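Local coordinates for protein polysaccharide deacetylase (Streptococcus pyogenes, PDB 6DQ3) that removes N-acetyl groups from the cell wall linkage unit of streptococcal rhamnopolysaccharides, probably as a zinc-dependent enzyme of carbohydrate esterase family 4, at residues Val7-Leu12 and Tyr58-Asn63; Leu36-Leu41 and Leu91-Ala96; Lys45-Tyr50 and Ala68-Trp73. All coordinates share one frame; numbering follows the deposited sequence.

Interaction 1 of 3, residues Val7-Leu12 and Tyr58-Asn63; sequences VKIPIL and YRALSN
Ile-9 lays its terminal CD1 across two neighbours on helix 54-63, Ala-60 and Leu-61. CD1 lies 4.0 Å from Ala-60 CB and 4.0 Å from Leu-61 CG, and it also touches the Leu-61 methyl CD2. The reach comes from an extended branch: chi2 of 175° puts CD1 anti to CA, so it leads into the pair rather than folding back on the strand. Two residues earlier, Val-7 turns to the same side. Its CG2 meets Leu-61 CD2 at 4.1 Å and grazes the backbone oxygen of Ala-60 at 3.8 Å, while Lys-8 between them points the other way. Leu-61 thus sends one methyl, CD2, to both Val-7 and Ile-9, crossing each obliquely. No hydrogen bond spans the two segments, and the contact is aliphatic apart from that carbonyl. Leu-66 packs on Val-7 and Ile-9 as well, Leu-210 adds to the cover of Leu-61, and Asn-64 OD1 bonds to Val-7 N where the segment begins. On the helix side turned away from the contact, Ser-62 OG gives Tyr-58 O a second bond of 2.9 Å, from the face of the carbonyl opposite to that used by Ser-62 N. The buried packing seats helix 54-63 against the N-terminal part of strand 8-14, consistent with the deformed beta/alpha barrel of family 4 carbohydrate esterases.

Interaction 2 of 3, residues Leu36-Leu41 and Leu91-Ala96; sequences LFDQQL and LKKYDA
Tyr-94 OH donates to Asp-38 OD1 over 2.6 Å, arriving from above the carboxylate plane, while Lys-93 NZ takes the syn lone pair of the other oxygen, OD2, in a 2.8 Å salt bridge. The carboxylate is therefore held at both oxygens, its plane standing 76° from that of the tyrosine ring. Asp-38 CG, anti to its backbone N (chi1 -173°), is thereby placed toward the end of helix 81-93, and the Lys-93 chain runs fully extended to bring its ammonium across; this charge would probably help keep the aspartate ionised. Both partners sit where helix 81-93 ends in a Schellman motif: Asp-95, with positive phi, follows Tyr-94, and Ala-96 N bonds back to Leu-91 O over 2.9 Å. Behind the polar pair the packing turns apolar. Leu-41 CB presses on Tyr-94 CD2 at 3.8 Å, and Leu-41 C lies over a face of the ring. Leu-91 CD2 is the meeting point deeper in, 3.8 Å from Leu-41 CD1 and 3.9 Å from Phe-37 CZ, which it meets at the edge of the phenyl ring. Leu-74 of strand 71-77 touches both leucines, where the two helices meet the sheet, and Tyr-14 stacks edge-to-face with Phe-37.

Interaction 3 of 3, residues Lys45-Tyr50 and Ala68-Trp73; sequences KDEGYY and AKKVVW
Lys-70 sets its CB squarely over the centre of the Tyr-49 ring, a CH-pi contact of 3.7 Å only 7° off the ring normal, with its side chain crossing that of the tyrosine at about a right angle. Beyond CB the lysine runs extended past the ring, CD near Tyr-49 CE1, until NZ lodges between two acceptors of Glu-47: the backbone O at 2.9 Å, met on an in-plane lone pair, and OE1 at 2.9 Å, met from above the carboxylate plane in a salt bridge. Glu-47 is bent at chi2 (-75°), which turns CD back toward the lysine. At the edge of the Tyr-49 ring CE2 lies 3.4 Å from Val-71 O; CD2 also touches Val-72 CB, and Met-228 and Leu-225 of helix 221-228 pack on this tyrosine. Between the two segments runs a parallel beta bridge, Tyr-50 with Val-71, in which Tyr-50 N gives a 2.8 Å bond to Lys-70 O and Tyr-50 O receives Val-72 N. With helix 54-63 between them, strands 50-51 and 71-77 form a beta-alpha-beta crossover. Gly-48, whose positive phi ends helix 34-46 in a Schellman motif, turns the chain toward strand 50-51, and a water joins Gly-48 O to Lys-70 N. Tyr-50 CB rests against Ala-68 CB, 3.7 Å away, and more loosely on Val-71 CG1, while its hydroxyl bonds to Glu-56.

Along the chain the segments interleave: 7-12 of interaction 1, 36-41 of interaction 2, 45-50 of interaction 3, 58-63, 68-73 and finally 91-96, so interaction 3 is nested within the loop that interaction 2 closes. Interactions 1 and 3 meet in one sheet, where strands 8-14 and 71-77 are parallel neighbours probably bonded through Pro-10, Leu-12 and Trp-73; their centres lie about 13 Å apart. Interactions 2 and 3, also about 13 Å apart between centres, share helix 34-46, whereas 1 and 2 are about 21 Å apart and do not touch. Strand 71-77, which carries part of interaction 3 and lies next to strand 8-14, leads directly to Asp-78, a ligand of a zinc ion with His-133 and His-137.

Interaction 1 of 3, residues Val7-Leu12 and Tyr58-Asn63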
loop_
_atom_site.group_PDB
_atom_site.type_symbol
_atom_site.label_atom_id
_atom_site.label_comp_id
_atom_site.label_asym_id
_atom_site.label_seq_id
_atom_site.Cartn_x
_atom_site.Cartn_y
_atom_site.Cartn_z
ATOM N N VAL A 7 -5.864 -14.262 -13.247
ATOM C CA VAL A 7 -6.575 -13.067 -12.810
ATOM C C VAL A 7 -5.601 -11.896 -12.731
ATOM O O VAL A 7 -4.392 -12.068 -12.523
ATOM C CB VAL A 7 -7.279 -13.280 -11.455
ATOM C CG1 VAL A 7 -8.358 -14.343 -11.571
ATOM C CG2 VAL A 7 -6.261 -13.619 -10.376
ATOM N N LYS A 8 -6.138 -10.687 -12.884
ATOM C CA LYS A 8 -5.377 -9.457 -12.749
ATOM C C LYS A 8 -6.043 -8.570 -11.703
ATOM O O LYS A 8 -7.266 -8.598 -11.525
ATOM C CB LYS A 8 -5.273 -8.732 -14.091
ATOM C CG LYS A 8 -4.347 -9.427 -15.089
ATOM C CD LYS A 8 -4.487 -8.831 -16.481
ATOM C CE LYS A 8 -3.529 -9.494 -17.464
ATOM N NZ LYS A 8 -3.751 -8.993 -18.846
ATOM N N ILE A 9 -5.222 -7.807 -10.993
ATOM C CA ILE A 9 -5.691 -6.959 -9.902
ATOM C C ILE A 9 -4.979 -5.615 -9.982
ATOM O O ILE A 9 -3.743 -5.569 -9.893
ATOM C CB ILE A 9 -5.441 -7.616 -8.536
ATOM C CG1 ILE A 9 -6.245 -8.909 -8.390
ATOM C CG2 ILE A 9 -5.783 -6.651 -7.405
ATOM C CD1 ILE A 9 -5.958 -9.662 -7.103
ATOM N N PRO A 10 -5.701 -4.504 -10.150
ATOM C CA PRO A 10 -5.052 -3.191 -10.046
ATOM C C PRO A 10 -4.708 -2.876 -8.597
ATOM O O PRO A 10 -5.566 -2.929 -7.713
ATOM C CB PRO A 10 -6.101 -2.221 -10.606
ATOM C CG PRO A 10 -7.414 -2.912 -10.370
ATOM C CD PRO A 10 -7.135 -4.401 -10.487
ATOM N N ILE A 11 -3.441 -2.571 -8.360
ATOM C CA ILE A 11 -2.939 -2.222 -7.037
ATOM C C ILE A 11 -2.512 -0.762 -7.115
ATOM O O ILE A 11 -1.443 -0.448 -7.645
ATOM C CB ILE A 11 -1.773 -3.115 -6.605
ATOM C CG1 ILE A 11 -2.167 -4.593 -6.619
ATOM C CG2 ILE A 11 -1.290 -2.711 -5.215
ATOM C CD1 ILE A 11 -0.978 -5.510 -6.420
ATOM N N LEU A 12 -3.347 0.134 -6.598
ATOM C CA LEU A 12 -3.068 1.557 -6.691
ATOM C C LEU A 12 -2.061 1.963 -5.626
ATOM O O LEU A 12 -2.154 1.546 -4.468
ATOM C CB LEU A 12 -4.356 2.366 -6.537
ATOM C CG LEU A 12 -5.480 2.013 -7.516
ATOM C CD1 LEU A 12 -6.640 2.998 -7.351
ATOM C CD2 LEU A 12 -4.992 1.979 -8.950
ATOM N N TYR A 58 -3.964 -12.048 -1.690
ATOM C CA TYR A 58 -3.208 -13.299 -1.691
ATOM C C TYR A 58 -4.094 -14.472 -2.085
ATOM O O TYR A 58 -3.715 -15.298 -2.925
ATOM C CB TYR A 58 -2.590 -13.546 -0.317
ATOM C CG TYR A 58 -1.793 -14.831 -0.237
ATOM C CD1 TYR A 58 -0.619 -14.987 -0.963
ATOM C CD2 TYR A 58 -2.210 -15.885 0.569
ATOM C CE1 TYR A 58 0.117 -16.161 -0.898
ATOM C CE2 TYR A 58 -1.474 -17.067 0.642
ATOM C CZ TYR A 58 -0.312 -17.194 -0.093
ATOM O OH TYR A 58 0.424 -18.358 -0.028
ATOM N N ARG A 59 -5.273 -14.579 -1.467
ATOM C CA ARG A 59 -6.190 -15.654 -1.823
ATOM C C ARG A 59 -6.531 -15.603 -3.306
ATOM O O ARG A 59 -6.516 -16.629 -3.997
ATOM C CB ARG A 59 -7.462 -15.568 -0.979
ATOM C CG ARG A 59 -7.386 -16.334 0.329
ATOM C CD ARG A 59 -8.770 -16.605 0.897
ATOM N NE ARG A 59 -9.445 -15.390 1.345
ATOM C CZ ARG A 59 -9.287 -14.843 2.547
ATOM N NH1 ARG A 59 -8.465 -15.397 3.429
ATOM N NH2 ARG A 59 -9.948 -13.739 2.864
ATOM N N ALA A 60 -6.830 -14.407 -3.817
ATOM C CA ALA A 60 -7.254 -14.283 -5.207
ATOM C C ALA A 60 -6.148 -14.722 -6.157
ATOM O O ALA A 60 -6.393 -15.470 -7.111
ATOM C CB ALA A 60 -7.672 -12.845 -5.506
ATOM N N LEU A 61 -4.921 -14.249 -5.925
ATOM C CA LEU A 61 -3.819 -14.594 -6.814
ATOM C C LEU A 61 -3.404 -16.050 -6.658
ATOM O O LEU A 61 -2.996 -16.682 -7.640
ATOM C CB LEU A 61 -2.637 -13.661 -6.552
ATOM C CG LEU A 61 -2.870 -12.202 -6.954
ATOM C CD1 LEU A 61 -1.745 -11.303 -6.469
ATOM C CD2 LEU A 61 -3.031 -12.080 -8.468
ATOM N N SER A 62 -3.516 -16.600 -5.446
ATOM C CA SER A 62 -3.099 -17.975 -5.197
ATOM C C SER A 62 -4.096 -18.983 -5.752
ATOM O O SER A 62 -3.700 -20.058 -6.217
ATOM C CB SER A 62 -2.926 -18.211 -3.697
ATOM O OG SER A 62 -1.840 -17.480 -3.166
ATOM N N ASN A 63 -5.391 -18.681 -5.671
ATOM C CA ASN A 63 -6.429 -19.579 -6.161
ATOM C C ASN A 63 -6.929 -19.189 -7.546
ATOM O O ASN A 63 -7.718 -19.934 -8.138
ATOM C CB ASN A 63 -7.609 -19.608 -5.179
ATOM C CG ASN A 63 -7.197 -20.042 -3.782
ATOM O OD1 ASN A 63 -6.344 -20.911 -3.612
ATOM N ND2 ASN A 63 -7.803 -19.425 -2.772
#

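Interaction 2 of 3, residues Leu36-Leu41 and Leu91-Ala96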
loop_
_atom_site.group_PDB
_atom_site.type_symbol
_atom_site.label_atom_id
_atom_site.label_comp_id
_atom_site.label_asym_id
_atom_site.label_seq_id
_atom_site.Cartn_x
_atom_site.Cartn_y
_atom_site.Cartn_z
ATOM N N LEU A 36 -9.830 15.419 -5.275
ATOM C CA LEU A 36 -9.649 14.458 -6.359
ATOM C C LEU A 36 -9.690 13.026 -5.837
ATOM O O LEU A 36 -10.273 12.143 -6.478
ATOM C CB LEU A 36 -8.335 14.729 -7.090
ATOM C CG LEU A 36 -7.933 13.720 -8.168
ATOM C CD1 LEU A 36 -8.993 13.668 -9.262
ATOM C CD2 LEU A 36 -6.574 14.052 -8.760
ATOM N N PHE A 37 -9.061 12.770 -4.688
ATOM C CA PHE A 37 -9.147 11.446 -4.084
ATOM C C PHE A 37 -10.604 11.070 -3.832
ATOM O O PHE A 37 -11.039 9.962 -4.167
ATOM C CB PHE A 37 -8.329 11.416 -2.793
ATOM C CG PHE A 37 -8.311 10.081 -2.113
ATOM C CD1 PHE A 37 -7.887 8.946 -2.784
ATOM C CD2 PHE A 37 -8.724 9.959 -0.799
ATOM C CE1 PHE A 37 -7.871 7.721 -2.152
ATOM C CE2 PHE A 37 -8.712 8.741 -0.164
ATOM C CZ PHE A 37 -8.281 7.617 -0.842
ATOM N N ASP A 38 -11.383 12.002 -3.272
ATOM C CA ASP A 38 -12.811 11.771 -3.086
ATOM C C ASP A 38 -13.469 11.372 -4.401
ATOM O O ASP A 38 -14.212 10.386 -4.463
ATOM C CB ASP A 38 -13.463 13.031 -2.498
ATOM C CG ASP A 38 -14.913 12.818 -2.115
ATOM O OD1 ASP A 38 -15.743 12.621 -3.027
ATOM O OD2 ASP A 38 -15.222 12.841 -0.902
ATOM N N GLN A 39 -13.167 12.105 -5.478
ATOM C CA GLN A 39 -13.804 11.838 -6.765
ATOM C C GLN A 39 -13.338 10.516 -7.368
ATOM O O GLN A 39 -14.114 9.851 -8.065
ATOM C CB GLN A 39 -13.528 12.987 -7.734
ATOM C CG GLN A 39 -14.241 14.279 -7.370
ATOM C CD GLN A 39 -13.655 15.499 -8.059
ATOM O OE1 GLN A 39 -12.915 15.385 -9.035
ATOM N NE2 GLN A 39 -13.989 16.680 -7.548
ATOM N N GLN A 40 -12.088 10.124 -7.123
ATOM C CA GLN A 40 -11.620 8.823 -7.590
ATOM C C GLN A 40 -12.359 7.694 -6.882
ATOM O O GLN A 40 -12.824 6.745 -7.523
ATOM C CB GLN A 40 -10.114 8.699 -7.372
ATOM C CG GLN A 40 -9.280 9.590 -8.272
ATOM C CD GLN A 40 -7.832 9.652 -7.832
ATOM O OE1 GLN A 40 -7.488 9.219 -6.731
ATOM N NE2 GLN A 40 -6.976 10.190 -8.689
ATOM N N LEU A 41 -12.485 7.780 -5.557
ATOM C CA LEU A 41 -13.190 6.732 -4.831
ATOM C C LEU A 41 -14.664 6.694 -5.213
ATOM O O LEU A 41 -15.244 5.612 -5.361
ATOM C CB LEU A 41 -13.051 6.933 -3.327
ATOM C CG LEU A 41 -11.722 6.593 -2.668
ATOM C CD1 LEU A 41 -11.872 6.764 -1.162
ATOM C CD2 LEU A 41 -11.279 5.186 -3.011
ATOM N N LEU A 91 -11.985 7.470 2.914
ATOM C CA LEU A 91 -12.179 6.037 2.707
ATOM C C LEU A 91 -13.421 5.540 3.440
ATOM O O LEU A 91 -14.215 4.772 2.880
ATOM C CB LEU A 91 -10.938 5.271 3.163
ATOM C CG LEU A 91 -9.719 5.453 2.258
ATOM C CD1 LEU A 91 -8.434 5.251 3.053
ATOM C CD2 LEU A 91 -9.776 4.499 1.063
ATOM N N LYS A 92 -13.611 5.973 4.688
ATOM C CA LYS A 92 -14.804 5.587 5.436
ATOM C C LYS A 92 -16.072 6.082 4.751
ATOM O O LYS A 92 -17.088 5.373 4.718
ATOM C CB LYS A 92 -14.735 6.133 6.862
ATOM C CG LYS A 92 -13.768 5.411 7.777
ATOM C CD LYS A 92 -14.002 5.785 9.241
ATOM C CE LYS A 92 -13.656 7.243 9.516
ATOM N NZ LYS A 92 -13.818 7.591 10.954
ATOM N N LYS A 93 -16.037 7.309 4.222
ATOM C CA LYS A 93 -17.191 7.868 3.524
ATOM C C LYS A 93 -17.695 6.925 2.444
ATOM O O LYS A 93 -18.907 6.756 2.272
ATOM C CB LYS A 93 -16.808 9.222 2.925
ATOM C CG LYS A 93 -17.809 9.817 1.953
ATOM C CD LYS A 93 -17.365 11.214 1.507
ATOM C CE LYS A 93 -18.354 11.838 0.530
ATOM N NZ LYS A 93 -17.887 13.164 0.030
ATOM N N TYR A 94 -16.784 6.285 1.719
ATOM C CA TYR A 94 -17.148 5.395 0.626
ATOM C C TYR A 94 -17.096 3.926 1.023
ATOM O O TYR A 94 -17.205 3.055 0.155
ATOM C CB TYR A 94 -16.250 5.680 -0.580
ATOM C CG TYR A 94 -16.570 7.037 -1.181
ATOM C CD1 TYR A 94 -17.710 7.212 -1.955
ATOM C CD2 TYR A 94 -15.773 8.150 -0.924
ATOM C CE1 TYR A 94 -18.032 8.445 -2.494
ATOM C CE2 TYR A 94 -16.089 9.394 -1.463
ATOM C CZ TYR A 94 -17.221 9.531 -2.245
ATOM O OH TYR A 94 -17.558 10.758 -2.784
ATOM N N ASP A 95 -16.980 3.634 2.317
ATOM C CA ASP A 95 -16.947 2.261 2.810
ATOM C C ASP A 95 -15.885 1.456 2.066
ATOM O O ASP A 95 -16.116 0.330 1.616
ATOM C CB ASP A 95 -18.321 1.599 2.681
ATOM C CG ASP A 95 -18.402 0.271 3.420
ATOM O OD1 ASP A 95 -17.588 0.051 4.341
ATOM O OD2 ASP A 95 -19.274 -0.557 3.076
ATOM N N ALA A 96 -14.708 2.055 1.926
ATOM C CA ALA A 96 -13.599 1.453 1.203
ATOM C C ALA A 96 -12.535 0.967 2.180
ATOM O O ALA A 96 -12.330 1.550 3.245
ATOM C CB ALA A 96 -12.986 2.451 0.212
#

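Interaction 3 of 3, residues Lys45-Tyr50 and Ala68-Trp73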
loop_
_atom_site.group_PDB
_atom_site.type_symbol
_atom_site.label_atom_id
_atom_site.label_comp_id
_atom_site.label_asym_id
_atom_site.label_seq_id
_atom_site.Cartn_x
_atom_site.Cartn_y
_atom_site.Cartn_z
ATOM N N LYS A 45 -16.557 3.402 -6.597
ATOM C CA LYS A 45 -17.739 2.864 -5.933
ATOM C C LYS A 45 -18.901 2.746 -6.912
ATOM O O LYS A 45 -19.579 1.712 -6.968
ATOM C CB LYS A 45 -18.113 3.755 -4.748
ATOM C CG LYS A 45 -19.013 3.087 -3.711
ATOM C CD LYS A 45 -18.226 2.062 -2.894
ATOM C CE LYS A 45 -19.048 1.472 -1.750
ATOM N NZ LYS A 45 -18.262 0.459 -0.986
ATOM N N ASP A 46 -19.135 3.796 -7.703
ATOM C CA ASP A 46 -20.222 3.777 -8.675
ATOM C C ASP A 46 -20.035 2.661 -9.698
ATOM O O ASP A 46 -21.014 2.063 -10.164
ATOM C CB ASP A 46 -20.313 5.132 -9.380
ATOM C CG ASP A 46 -20.857 6.233 -8.482
ATOM O OD1 ASP A 46 -21.324 5.925 -7.366
ATOM O OD2 ASP A 46 -20.821 7.412 -8.899
ATOM N N GLU A 47 -18.789 2.384 -10.076
ATOM C CA GLU A 47 -18.478 1.310 -11.009
ATOM C C GLU A 47 -18.513 -0.064 -10.357
ATOM O O GLU A 47 -18.216 -1.059 -11.030
ATOM C CB GLU A 47 -17.105 1.557 -11.637
ATOM C CG GLU A 47 -17.105 2.668 -12.677
ATOM C CD GLU A 47 -17.732 2.225 -13.986
ATOM O OE1 GLU A 47 -17.317 1.170 -14.505
ATOM O OE2 GLU A 47 -18.641 2.921 -14.486
ATOM N N GLY A 48 -18.863 -0.144 -9.077
ATOM C CA GLY A 48 -19.020 -1.420 -8.416
ATOM C C GLY A 48 -17.743 -2.080 -7.960
ATOM O O GLY A 48 -17.721 -3.305 -7.812
ATOM N N TYR A 49 -16.681 -1.314 -7.718
ATOM C CA TYR A 49 -15.421 -1.909 -7.303
ATOM C C TYR A 49 -15.516 -2.464 -5.886
ATOM O O TYR A 49 -16.132 -1.863 -5.000
ATOM C CB TYR A 49 -14.282 -0.890 -7.391
ATOM C CG TYR A 49 -13.548 -0.935 -8.712
ATOM C CD1 TYR A 49 -13.985 -0.183 -9.791
ATOM C CD2 TYR A 49 -12.432 -1.750 -8.891
ATOM C CE1 TYR A 49 -13.335 -0.224 -11.006
ATOM C CE2 TYR A 49 -11.768 -1.800 -10.110
ATOM C CZ TYR A 49 -12.227 -1.035 -11.165
ATOM O OH TYR A 49 -11.585 -1.072 -12.384
ATOM N N TYR A 50 -14.913 -3.635 -5.697
ATOM C CA TYR A 50 -14.721 -4.281 -4.403
ATOM C C TYR A 50 -13.313 -3.956 -3.918
ATOM O O TYR A 50 -12.338 -4.174 -4.643
ATOM C CB TYR A 50 -14.928 -5.793 -4.565
ATOM C CG TYR A 50 -14.815 -6.640 -3.317
ATOM C CD1 TYR A 50 -13.580 -6.905 -2.739
ATOM C CD2 TYR A 50 -15.943 -7.212 -2.742
ATOM C CE1 TYR A 50 -13.477 -7.690 -1.599
ATOM C CE2 TYR A 50 -15.848 -8.001 -1.610
ATOM C CZ TYR A 50 -14.615 -8.237 -1.041
ATOM O OH TYR A 50 -14.530 -9.023 0.087
ATOM N N ALA A 68 -15.114 -10.488 -6.884
ATOM C CA ALA A 68 -16.086 -9.675 -7.600
ATOM C C ALA A 68 -15.564 -9.465 -9.014
ATOM O O ALA A 68 -14.409 -9.773 -9.318
ATOM C CB ALA A 68 -16.325 -8.335 -6.898
ATOM N N LYS A 69 -16.427 -8.936 -9.882
ATOM C CA LYS A 69 -15.991 -8.639 -11.241
ATOM C C LYS A 69 -14.941 -7.535 -11.248
ATOM O O LYS A 69 -13.948 -7.620 -11.980
ATOM C CB LYS A 69 -17.186 -8.258 -12.115
ATOM C CG LYS A 69 -18.074 -9.437 -12.500
ATOM C CD LYS A 69 -19.277 -8.980 -13.312
ATOM C CE LYS A 69 -20.269 -10.115 -13.542
ATOM N NZ LYS A 69 -21.492 -9.640 -14.250
ATOM N N LYS A 70 -15.128 -6.499 -10.431
ATOM C CA LYS A 70 -14.180 -5.394 -10.345
ATOM C C LYS A 70 -13.600 -5.336 -8.940
ATOM O O LYS A 70 -14.343 -5.231 -7.958
ATOM C CB LYS A 70 -14.850 -4.073 -10.718
ATOM C CG LYS A 70 -15.583 -4.150 -12.043
ATOM C CD LYS A 70 -15.906 -2.777 -12.580
ATOM C CE LYS A 70 -16.888 -2.870 -13.729
ATOM N NZ LYS A 70 -17.732 -1.649 -13.790
ATOM N N VAL A 71 -12.273 -5.418 -8.847
ATOM C CA VAL A 71 -11.576 -5.417 -7.570
ATOM C C VAL A 71 -10.390 -4.467 -7.664
ATOM O O VAL A 71 -9.855 -4.198 -8.741
ATOM C CB VAL A 71 -11.084 -6.824 -7.151
ATOM C CG1 VAL A 71 -12.227 -7.820 -7.157
ATOM C CG2 VAL A 71 -9.945 -7.277 -8.057
ATOM N N VAL A 72 -9.968 -3.973 -6.503
ATOM C CA VAL A 72 -8.827 -3.075 -6.424
ATOM C C VAL A 72 -8.208 -3.205 -5.042
ATOM O O VAL A 72 -8.902 -3.432 -4.048
ATOM C CB VAL A 72 -9.230 -1.609 -6.713
ATOM C CG1 VAL A 72 -10.279 -1.139 -5.713
ATOM C CG2 VAL A 72 -8.001 -0.722 -6.681
ATOM N N TRP A 73 -6.885 -3.066 -4.987
ATOM C CA TRP A 73 -6.140 -3.012 -3.735
ATOM C C TRP A 73 -5.567 -1.606 -3.610
ATOM O O TRP A 73 -4.649 -1.237 -4.348
ATOM C CB TRP A 73 -5.038 -4.067 -3.705
ATOM C CG TRP A 73 -4.335 -4.171 -2.385
ATOM C CD1 TRP A 73 -4.744 -3.650 -1.184
ATOM C CD2 TRP A 73 -3.088 -4.825 -2.133
ATOM N NE1 TRP A 73 -3.831 -3.955 -0.203
ATOM C CE2 TRP A 73 -2.806 -4.673 -0.759
ATOM C CE3 TRP A 73 -2.183 -5.530 -2.933
ATOM C CZ2 TRP A 73 -1.656 -5.199 -0.173
ATOM C CZ3 TRP A 73 -1.046 -6.049 -2.348
ATOM C CH2 TRP A 73 -0.794 -5.881 -0.983
HETATM O O HOH W 1 -17.742 -5.724 -9.099
#